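Side-chain contacts in ubiquitin-conjugating enzyme E2, putative (Plasmodium falciparum, PDB 2Q0V), which probably takes part in transferring ubiquitin to target proteins, as a UBE2V-like member of the E2 ubiquitin-conjugating enzyme family: residues Ser23-Asp28 against Trp119-Thr124; Asp28-Gly33 against Ser55-Thr60; Thr77-Asp82 against Pro88-Phe93. One frame throughout, in Å; residues are numbered along the deposited sequence.

Interaction 1. Residues Ser23-Asp28 against Trp119-Thr124; sequences SFRLLD and WNRNYT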
loop_
_atom_site.group_PDB
_atom_site.type_symbol
_atom_site.label_atom_id
_atom_site.label_comp_id
_atom_site.label_asym_id
_atom_site.label_seq_id
_atom_site.Cartn_x
_atom_site.Cartn_y
_atom_site.Cartn_z
ATOM N N SER A 23 3.147 9.225 -15.756
ATOM C CA SER A 23 2.265 8.325 -16.468
ATOM C C SER A 23 2.985 7.036 -16.853
ATOM O O SER A 23 2.390 5.956 -16.793
ATOM C CB SER A 23 1.651 9.010 -17.692
ATOM O OG SER A 23 2.653 9.340 -18.646
ATOM N N PHE A 24 4.250 7.158 -17.252
ATOM C CA PHE A 24 5.121 6.006 -17.554
ATOM C C PHE A 24 5.383 5.166 -16.292
ATOM O O PHE A 24 5.279 3.949 -16.288
ATOM C CB PHE A 24 6.449 6.519 -18.131
ATOM C CG PHE A 24 6.401 6.830 -19.613
ATOM C CD1 PHE A 24 5.189 7.073 -20.263
ATOM C CD2 PHE A 24 7.571 6.899 -20.352
ATOM C CE1 PHE A 24 5.130 7.356 -21.631
ATOM C CE2 PHE A 24 7.528 7.189 -21.727
ATOM C CZ PHE A 24 6.299 7.410 -22.366
ATOM N N ARG A 25 5.724 5.851 -15.219
ATOM C CA ARG A 25 5.948 5.229 -13.938
ATOM C C ARG A 25 4.728 4.369 -13.462
ATOM O O ARG A 25 4.901 3.233 -13.057
ATOM C CB ARG A 25 6.333 6.311 -12.932
ATOM C CG ARG A 25 6.279 5.871 -11.493
ATOM C CD ARG A 25 7.326 4.794 -11.109
ATOM N NE ARG A 25 7.187 4.569 -9.680
ATOM C CZ ARG A 25 8.062 4.946 -8.763
ATOM N NH1 ARG A 25 7.802 4.737 -7.472
ATOM N NH2 ARG A 25 9.206 5.514 -9.127
ATOM N N LEU A 26 3.519 4.915 -13.560
ATOM C CA LEU A 26 2.320 4.237 -13.124
ATOM C C LEU A 26 1.930 3.126 -14.075
ATOM O O LEU A 26 1.411 2.090 -13.652
ATOM C CB LEU A 26 1.186 5.234 -12.883
ATOM C CG LEU A 26 1.346 6.030 -11.574
ATOM C CD1 LEU A 26 0.491 7.289 -11.533
ATOM C CD2 LEU A 26 1.068 5.160 -10.347
ATOM N N LEU A 27 2.226 3.295 -15.355
ATOM C CA LEU A 27 2.099 2.177 -16.287
ATOM C C LEU A 27 3.033 0.996 -15.965
ATOM O O LEU A 27 2.622 -0.146 -16.093
ATOM C CB LEU A 27 2.261 2.640 -17.734
ATOM C CG LEU A 27 1.108 3.520 -18.277
ATOM C CD1 LEU A 27 1.546 4.245 -19.579
ATOM C CD2 LEU A 27 -0.210 2.737 -18.479
ATOM N N ASP A 28 4.266 1.268 -15.530
ATOM C CA ASP A 28 5.202 0.217 -15.082
ATOM C C ASP A 28 4.677 -0.583 -13.865
ATOM O O ASP A 28 4.655 -1.810 -13.885
ATOM C CB ASP A 28 6.559 0.825 -14.746
ATOM C CG ASP A 28 7.323 1.300 -15.980
ATOM O OD1 ASP A 28 7.067 0.772 -17.104
ATOM O OD2 ASP A 28 8.193 2.202 -15.802
ATOM N N TRP A 119 9.809 9.648 2.670
ATOM C CA TRP A 119 9.538 9.133 1.336
ATOM C C TRP A 119 10.715 9.450 0.441
ATOM O O TRP A 119 11.476 10.387 0.734
ATOM C CB TRP A 119 8.203 9.663 0.780
ATOM C CG TRP A 119 7.833 9.243 -0.617
ATOM C CD1 TRP A 119 8.006 9.975 -1.761
ATOM C CD2 TRP A 119 7.184 8.020 -1.029
ATOM N NE1 TRP A 119 7.520 9.284 -2.857
ATOM C CE2 TRP A 119 7.016 8.086 -2.437
ATOM C CE3 TRP A 119 6.742 6.873 -0.351
ATOM C CZ2 TRP A 119 6.437 7.050 -3.173
ATOM C CZ3 TRP A 119 6.150 5.857 -1.087
ATOM C CH2 TRP A 119 6.013 5.946 -2.480
ATOM N N ASN A 120 10.868 8.641 -0.617
ATOM C CA ASN A 120 11.930 8.723 -1.621
ATOM C C ASN A 120 11.181 8.309 -2.889
ATOM O O ASN A 120 10.307 7.414 -2.832
ATOM C CB ASN A 120 13.036 7.737 -1.195
ATOM C CG ASN A 120 14.218 7.663 -2.163
ATOM O OD1 ASN A 120 14.063 7.248 -3.316
ATOM N ND2 ASN A 120 15.426 8.011 -1.669
ATOM N N ARG A 121 11.431 8.968 -4.026
ATOM C CA ARG A 121 10.668 8.631 -5.253
ATOM C C ARG A 121 10.970 7.218 -5.805
ATOM O O ARG A 121 10.350 6.753 -6.752
ATOM C CB ARG A 121 10.860 9.720 -6.338
ATOM C CG ARG A 121 12.210 9.674 -7.130
ATOM C CD ARG A 121 12.491 10.935 -8.039
ATOM N NE ARG A 121 11.453 11.242 -9.051
ATOM C CZ ARG A 121 10.985 10.374 -9.951
ATOM N NH1 ARG A 121 10.053 10.754 -10.830
ATOM N NH2 ARG A 121 11.432 9.115 -9.965
ATOM N N ASN A 122 11.959 6.558 -5.225
ATOM C CA ASN A 122 12.312 5.196 -5.596
ATOM C C ASN A 122 11.510 4.097 -4.864
ATOM O O ASN A 122 11.678 2.915 -5.166
ATOM C CB ASN A 122 13.802 4.951 -5.373
ATOM C CG ASN A 122 14.681 5.891 -6.169
ATOM O OD1 ASN A 122 14.649 5.913 -7.412
ATOM N ND2 ASN A 122 15.471 6.676 -5.458
ATOM N N TYR A 123 10.674 4.491 -3.899
ATOM C CA TYR A 123 9.665 3.610 -3.317
ATOM C C TYR A 123 8.452 3.536 -4.251
ATOM O O TYR A 123 8.244 4.417 -5.106
ATOM C CB TYR A 123 9.243 4.097 -1.919
ATOM C CG TYR A 123 10.379 4.244 -0.901
ATOM C CD1 TYR A 123 11.504 3.415 -0.936
ATOM C CD2 TYR A 123 10.314 5.198 0.098
ATOM C CE1 TYR A 123 12.524 3.550 -0.011
ATOM C CE2 TYR A 123 11.334 5.328 1.042
ATOM C CZ TYR A 123 12.420 4.506 0.978
ATOM O OH TYR A 123 13.420 4.645 1.921
ATOM N N THR A 124 7.667 2.462 -4.101
ATOM C CA THR A 124 6.524 2.168 -4.974
ATOM C C THR A 124 5.301 1.863 -4.133
ATOM O O THR A 124 5.382 1.754 -2.921
ATOM C CB THR A 124 6.803 0.946 -5.919
ATOM O OG1 THR A 124 7.179 -0.198 -5.148
ATOM C CG2 THR A 124 7.943 1.244 -6.904
#
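The carbonyl oxygen of Arg121 is gripped by both terminal nitrogens of Arg25. The better bond comes from Arg25 NH2, 2.9 Å from Arg121 O. It runs nearly along the C=O axis (173°), with the oxygen only 15° out of the guanidinium plane. The second, from Arg25 NH1 to Arg121 O at 3.3 Å, is weak. NH1 also points at the carbonyl of Tyr123, but the modelled separation of 2.4 Å between Arg25 NH1 and Tyr123 O is too short and too bent to be trusted in detail; both oxygens nevertheless sit at the guanidinium edge, near its plane. Arg25 gets there by leaving the helix with CG anti to its own N and then bending at chi2 (66°). Its NE forms a salt bridge with Glu29, one turn further along the helix.

In terms of the E2 fold, the N-terminal helix 22-34 is here pinned to the loop leading into helix 125-135, with Thr124 at the N-cap. The carbonyls are presented by a type I turn, Asn120 to Tyr123, reinforced by an Asx turn: Asn122 N donates to Asn120 OD1 (2.9 Å) in the carbonyl plane, on a lone pair. Within the same loop, Tyr123 CB lies 3.6 Å over one face of the Trp119 ring, offset toward its rim. Thr124 CG2 adds an apolar neighbour, 3.5 Å from Arg25 NH1. The Arg25 and Arg121 guanidinium groups come within 4.3 Å, NH2 to NH2, a like-charge approach probably eased by Glu29 on the first arginine and by Asp86, which forms a salt bridge with Arg121 NE.

Interaction 2. Residues Asp28-Gly33 against Ser55-Thr60; sequences DELERG and SNWSCT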
loop_
_atom_site.group_PDB
_atom_site.type_symbol
_atom_site.label_atom_id
_atom_site.label_comp_id
_atom_site.label_asym_id
_atom_site.label_seq_id
_atom_site.Cartn_x
_atom_site.Cartn_y
_atom_site.Cartn_z
ATOM N N ASP A 28 4.266 1.268 -15.530
ATOM C CA ASP A 28 5.202 0.217 -15.082
ATOM C C ASP A 28 4.677 -0.583 -13.865
ATOM O O ASP A 28 4.655 -1.810 -13.885
ATOM C CB ASP A 28 6.559 0.825 -14.746
ATOM C CG ASP A 28 7.323 1.300 -15.980
ATOM O OD1 ASP A 28 7.067 0.772 -17.104
ATOM O OD2 ASP A 28 8.193 2.202 -15.802
ATOM N N GLU A 29 4.239 0.146 -12.836
ATOM C CA GLU A 29 3.646 -0.422 -11.639
ATOM C C GLU A 29 2.342 -1.169 -11.914
ATOM O O GLU A 29 2.055 -2.170 -11.258
ATOM C CB GLU A 29 3.444 0.648 -10.562
ATOM C CG GLU A 29 4.735 1.362 -10.140
ATOM C CD GLU A 29 4.580 2.167 -8.860
ATOM O OE1 GLU A 29 4.002 1.668 -7.892
ATOM O OE2 GLU A 29 5.049 3.306 -8.797
ATOM N N LEU A 30 1.568 -0.704 -12.895
ATOM C CA LEU A 30 0.332 -1.382 -13.258
ATOM C C LEU A 30 0.585 -2.750 -13.893
ATOM O O LEU A 30 -0.087 -3.734 -13.578
ATOM C CB LEU A 30 -0.500 -0.505 -14.206
ATOM C CG LEU A 30 -1.777 -1.190 -14.722
ATOM C CD1 LEU A 30 -2.812 -1.215 -13.587
ATOM C CD2 LEU A 30 -2.309 -0.549 -15.992
ATOM N N GLU A 31 1.564 -2.792 -14.789
ATOM C CA GLU A 31 1.985 -4.013 -15.476
ATOM C C GLU A 31 2.551 -5.026 -14.487
ATOM O O GLU A 31 2.315 -6.229 -14.604
ATOM C CB GLU A 31 3.029 -3.660 -16.525
ATOM C CG GLU A 31 3.392 -4.782 -17.487
ATOM C CD GLU A 31 4.619 -4.435 -18.355
ATOM O OE1 GLU A 31 4.822 -3.211 -18.662
ATOM O OE2 GLU A 31 5.382 -5.383 -18.712
ATOM N N ARG A 32 3.299 -4.509 -13.522
ATOM C CA ARG A 32 3.810 -5.262 -12.393
ATOM C C ARG A 32 2.691 -5.876 -11.538
ATOM O O ARG A 32 2.720 -7.062 -11.259
ATOM C CB ARG A 32 4.689 -4.337 -11.547
ATOM C CG ARG A 32 5.193 -4.935 -10.272
ATOM C CD ARG A 32 6.387 -5.845 -10.466
ATOM N NE ARG A 32 6.929 -6.147 -9.150
ATOM C CZ ARG A 32 7.808 -7.098 -8.876
ATOM N NH1 ARG A 32 8.199 -7.269 -7.620
ATOM N NH2 ARG A 32 8.276 -7.878 -9.835
ATOM N N GLY A 33 1.726 -5.056 -11.123
ATOM C CA GLY A 33 0.571 -5.507 -10.384
ATOM C C GLY A 33 -0.277 -6.536 -11.106
ATOM O O GLY A 33 -0.647 -7.536 -10.509
ATOM N N SER A 55 -4.634 6.942 -10.760
ATOM C CA SER A 55 -4.355 7.531 -9.473
ATOM C C SER A 55 -4.799 6.680 -8.281
ATOM O O SER A 55 -4.158 6.712 -7.241
ATOM C CB SER A 55 -4.988 8.926 -9.377
ATOM O OG SER A 55 -4.455 9.789 -10.355
ATOM N N ASN A 56 -5.902 5.963 -8.440
ATOM C CA ASN A 56 -6.544 5.207 -7.359
ATOM C C ASN A 56 -6.336 3.691 -7.477
ATOM O O ASN A 56 -6.691 3.078 -8.496
ATOM C CB ASN A 56 -8.047 5.510 -7.314
ATOM C CG ASN A 56 -8.412 6.509 -6.205
ATOM O OD1 ASN A 56 -8.404 7.748 -6.413
ATOM N ND2 ASN A 56 -8.740 5.972 -5.008
ATOM N N TRP A 57 -5.785 3.091 -6.431
ATOM C CA TRP A 57 -5.415 1.678 -6.494
ATOM C C TRP A 57 -6.095 0.876 -5.431
ATOM O O TRP A 57 -6.061 1.249 -4.260
ATOM C CB TRP A 57 -3.888 1.489 -6.398
ATOM C CG TRP A 57 -3.135 2.170 -7.530
ATOM C CD1 TRP A 57 -3.005 3.520 -7.734
ATOM C CD2 TRP A 57 -2.418 1.539 -8.592
ATOM N NE1 TRP A 57 -2.257 3.762 -8.858
ATOM C CE2 TRP A 57 -1.879 2.569 -9.403
ATOM C CE3 TRP A 57 -2.166 0.208 -8.934
ATOM C CZ2 TRP A 57 -1.123 2.303 -10.557
ATOM C CZ3 TRP A 57 -1.415 -0.056 -10.065
ATOM C CH2 TRP A 57 -0.891 0.992 -10.862
ATOM N N SER A 58 -6.703 -0.228 -5.858
ATOM C CA SER A 58 -7.188 -1.265 -4.962
ATOM C C SER A 58 -6.088 -2.290 -4.648
ATOM O O SER A 58 -5.517 -2.894 -5.556
ATOM C CB SER A 58 -8.387 -1.976 -5.573
ATOM O OG SER A 58 -9.508 -1.129 -5.502
ATOM N N CYS A 59 -5.838 -2.483 -3.353
ATOM C CA CYS A 59 -4.737 -3.297 -2.840
ATOM C C CYS A 59 -5.179 -4.327 -1.801
ATOM O O CYS A 59 -6.162 -4.131 -1.089
ATOM C CB CYS A 59 -3.668 -2.391 -2.243
ATOM S SG CYS A 59 -3.113 -1.082 -3.365
ATOM N N THR A 60 -4.434 -5.421 -1.722
ATOM C CA THR A 60 -4.650 -6.460 -0.724
ATOM C C THR A 60 -3.336 -6.806 -0.010
ATOM O O THR A 60 -2.282 -6.972 -0.660
ATOM C CB THR A 60 -5.227 -7.730 -1.370
ATOM O OG1 THR A 60 -6.463 -7.416 -2.025
ATOM C CG2 THR A 60 -5.512 -8.777 -0.341
#
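Glu29 is the first residue of the helix to meet Trp57, and it does so with its backbone: Glu29 C lies 4.0 Å from Trp57 CH2, and the side chain comes nearest through Glu29 CB, at 4.4 Å from the same atom. The carboxylate is used otherwise. Although buried, it is well provided for: OE2 forms a salt bridge with Arg25 and a hydrogen bond with Tyr84 OH, while OE1 accepts from the backbone N of Ile125, in the first turn of helix 125-135. That acceptor at a helix N-terminus, together with the arginine, would be expected to stabilise the charged form.

Leu30 makes the main contact. Trp57 drives the far edge of its six-membered ring at the helix backbone, so that Leu30 CA lies in the ring plane, 3.6 Å from Trp57 CH2. Leu30 CB follows at 3.7 Å from CH2. CG is anti to the backbone N (chi1 176°), and the chi2 turn carries Leu30 CD1 out of the ring plane toward the rim of one face, 4.0 Å from both Trp57 CZ3 and CH2; the two side chains cross obliquely. Beyond, the leucine also touches Leu46 of the neighbouring strand 42-46.

Further along, Gly33 N closes the helical turn onto Glu29 O. At the other end of the indole, Trp57 NE1 donates to Leu54 O, which helps to hold the rotation of the ring, and Ile125 packs against it. A tryptophan bridging from an antiparallel sheet to two helices, 22-34 and 125-135, is one of the ways the helices are joined to the sheet in this UBC-type alpha/beta fold.

Interaction 3. Residues Thr77-Asp82 against Pro88-Phe93; sequences TIFCDD and PPTVKF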
loop_
_atom_site.group_PDB
_atom_site.type_symbol
_atom_site.label_atom_id
_atom_site.label_comp_id
_atom_site.label_asym_id
_atom_site.label_seq_id
_atom_site.Cartn_x
_atom_site.Cartn_y
_atom_site.Cartn_z
ATOM N N THR A 77 -6.754 1.107 -0.075
ATOM C CA THR A 77 -6.867 2.004 -1.203
ATOM C C THR A 77 -5.655 2.922 -1.162
ATOM O O THR A 77 -5.375 3.531 -0.142
ATOM C CB THR A 77 -8.223 2.804 -1.133
ATOM O OG1 THR A 77 -9.310 1.880 -1.244
ATOM C CG2 THR A 77 -8.353 3.819 -2.244
ATOM N N ILE A 78 -4.917 2.974 -2.264
ATOM C CA ILE A 78 -3.768 3.892 -2.396
ATOM C C ILE A 78 -4.092 4.966 -3.450
ATOM O O ILE A 78 -4.534 4.671 -4.540
ATOM C CB ILE A 78 -2.427 3.111 -2.671
ATOM C CG1 ILE A 78 -2.090 2.265 -1.439
ATOM C CG2 ILE A 78 -1.282 4.058 -2.977
ATOM C CD1 ILE A 78 -0.737 1.554 -1.455
ATOM N N PHE A 79 -3.911 6.222 -3.104
ATOM C CA PHE A 79 -4.209 7.266 -4.050
ATOM C C PHE A 79 -2.957 8.021 -4.398
ATOM O O PHE A 79 -2.369 8.645 -3.518
ATOM C CB PHE A 79 -5.239 8.255 -3.483
ATOM C CG PHE A 79 -5.469 9.445 -4.389
ATOM C CD1 PHE A 79 -6.295 9.324 -5.504
ATOM C CD2 PHE A 79 -4.813 10.653 -4.160
ATOM C CE1 PHE A 79 -6.480 10.387 -6.364
ATOM C CE2 PHE A 79 -4.994 11.737 -5.027
ATOM C CZ PHE A 79 -5.827 11.602 -6.128
ATOM N N CYS A 80 -2.566 7.991 -5.667
ATOM C CA CYS A 80 -1.379 8.732 -6.133
ATOM C C CYS A 80 -1.773 10.071 -6.772
ATOM O O CYS A 80 -2.302 10.079 -7.884
ATOM C CB CYS A 80 -0.594 7.902 -7.164
ATOM S SG CYS A 80 -0.110 6.211 -6.647
ATOM N N ASP A 81 -1.513 11.192 -6.099
ATOM C CA ASP A 81 -1.809 12.512 -6.695
ATOM C C ASP A 81 -0.911 12.852 -7.911
ATOM O O ASP A 81 -0.098 12.017 -8.356
ATOM C CB ASP A 81 -1.812 13.637 -5.639
ATOM C CG ASP A 81 -0.435 13.987 -5.143
ATOM O OD1 ASP A 81 0.535 13.693 -5.871
ATOM O OD2 ASP A 81 -0.315 14.579 -4.029
ATOM N N ASP A 82 -1.062 14.061 -8.460
ATOM C CA ASP A 82 -0.331 14.380 -9.681
ATOM C C ASP A 82 1.175 14.675 -9.480
ATOM O O ASP A 82 1.920 14.716 -10.454
ATOM C CB ASP A 82 -1.078 15.394 -10.574
ATOM C CG ASP A 82 -1.926 14.690 -11.693
ATOM O OD1 ASP A 82 -1.422 14.560 -12.849
ATOM O OD2 ASP A 82 -3.072 14.223 -11.412
ATOM N N PRO A 88 4.563 11.168 -1.535
ATOM C CA PRO A 88 3.985 9.879 -1.160
ATOM C C PRO A 88 2.501 9.790 -1.513
ATOM O O PRO A 88 1.799 10.803 -1.497
ATOM C CB PRO A 88 4.202 9.825 0.358
ATOM C CG PRO A 88 4.236 11.232 0.772
ATOM C CD PRO A 88 4.946 11.951 -0.339
ATOM N N PRO A 89 2.009 8.581 -1.816
ATOM C CA PRO A 89 0.567 8.464 -1.989
ATOM C C PRO A 89 -0.105 8.536 -0.622
ATOM O O PRO A 89 0.586 8.491 0.404
ATOM C CB PRO A 89 0.392 7.063 -2.582
ATOM C CG PRO A 89 1.748 6.518 -2.819
ATOM C CD PRO A 89 2.700 7.294 -1.994
ATOM N N THR A 90 -1.432 8.671 -0.605
ATOM C CA THR A 90 -2.195 8.509 0.632
ATOM C C THR A 90 -2.619 7.057 0.701
ATOM O O THR A 90 -2.975 6.443 -0.325
ATOM C CB THR A 90 -3.480 9.431 0.736
ATOM O OG1 THR A 90 -4.448 9.060 -0.255
ATOM C CG2 THR A 90 -3.136 10.890 0.582
ATOM N N VAL A 91 -2.580 6.517 1.917
ATOM C CA VAL A 91 -2.863 5.118 2.153
ATOM C C VAL A 91 -3.963 5.012 3.197
ATOM O O VAL A 91 -3.868 5.604 4.275
ATOM C CB VAL A 91 -1.577 4.335 2.626
ATOM C CG1 VAL A 91 -1.846 2.826 2.723
ATOM C CG2 VAL A 91 -0.384 4.623 1.722
ATOM N N LYS A 92 -5.010 4.257 2.872
ATOM C CA LYS A 92 -6.018 3.905 3.864
ATOM C C LYS A 92 -6.560 2.480 3.762
ATOM O O LYS A 92 -6.754 1.916 2.667
ATOM C CB LYS A 92 -7.158 4.938 3.950
ATOM C CG LYS A 92 -7.909 5.234 2.691
ATOM C CD LYS A 92 -8.567 6.627 2.791
ATOM C CE LYS A 92 -7.519 7.781 2.711
ATOM N NZ LYS A 92 -8.069 9.209 2.812
ATOM N N PHE A 93 -6.769 1.904 4.936
ATOM C CA PHE A 93 -7.381 0.611 5.049
ATOM C C PHE A 93 -8.891 0.795 4.917
ATOM O O PHE A 93 -9.486 1.705 5.518
ATOM C CB PHE A 93 -7.055 -0.012 6.404
ATOM C CG PHE A 93 -5.731 -0.694 6.463
ATOM C CD1 PHE A 93 -4.583 0.021 6.754
ATOM C CD2 PHE A 93 -5.632 -2.072 6.227
ATOM C CE1 PHE A 93 -3.359 -0.611 6.810
ATOM C CE2 PHE A 93 -4.405 -2.719 6.288
ATOM C CZ PHE A 93 -3.267 -1.993 6.583
HETATM O O HOH W 1 -5.970 6.738 -0.157
HETATM O O HOH W 2 1.105 11.014 -4.219
#
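Ile78 and Pro89 meet on the tightly packed side of this hairpin, side by side and pointing the same way, with Ile78 CG2 3.5 Å from Pro89 CB. Placing CG2 anti to the backbone N swings that methyl over to the proline, while Ile78 CG1 leans to Val91, reaching CG1 of that valine at 4.2 Å. Cys80 SG completes the patch, 4.2 Å from Pro89 CB. Helix 125-135 covers this face through Ile125, Ile128 and Leu129.

On the reverse face, with Thr77, Phe79, Thr90 and Lys92, packing is looser. Thr90 OG1 stands at the edge of the Phe79 ring, 3.4 Å from Phe79 CB, but the ring swings clear of Thr90 (chi1 174°), and the lysine chain likewise runs off. A water bridges the strands here, hydrogen-bonded to Thr90 OG1 (2.8 Å) and donating to Thr77 O (3.3 Å). Thr77 OG1 is hydrogen-bonded to Asp94.

Between the faces runs a regular antiparallel ladder: Thr77 with Lys92 and Phe79 with Thr90 are hydrogen-bonded pairs, Ile78 with Val91 a non-hydrogen-bonded one. Phe79 N to Thr90 O is 2.9 Å, and the reverse bond, Thr90 N to Phe79 O, is 3.1 Å. The backbone N and O of Val91 point away from strand 73-79, and the Val91 backbone bonds with that of Val108. Main-chain bonds thus set the register, apolar branches pack toward the helix, and the other face mixes hydroxyls, a water, an aromatic ring and a lysine.

Interaction 1 is a surface contact, interaction 2 is buried, and interaction 3 runs through the sheet with one face inside and one more open. Interactions 1 and 2 both hold helix 22-34, the first by charged hydrogen bonds to a loop, the second by apolar packing on a strand; Glu29 of the second, salt-bridged to an arginine of the first, connects them. Interactions 2 and 3 share the sheet, since strands 56-62 and 73-79 are neighbours joined by backbone pairing such as Trp57 with Ile78. Interactions 1 and 3 touch where Trp119 packs on Pro89. Arginine-to-carbonyl hydrogen bonds therefore carry the outer contact, hydrophobic packing the inner one, and main-chain bonding the hairpin.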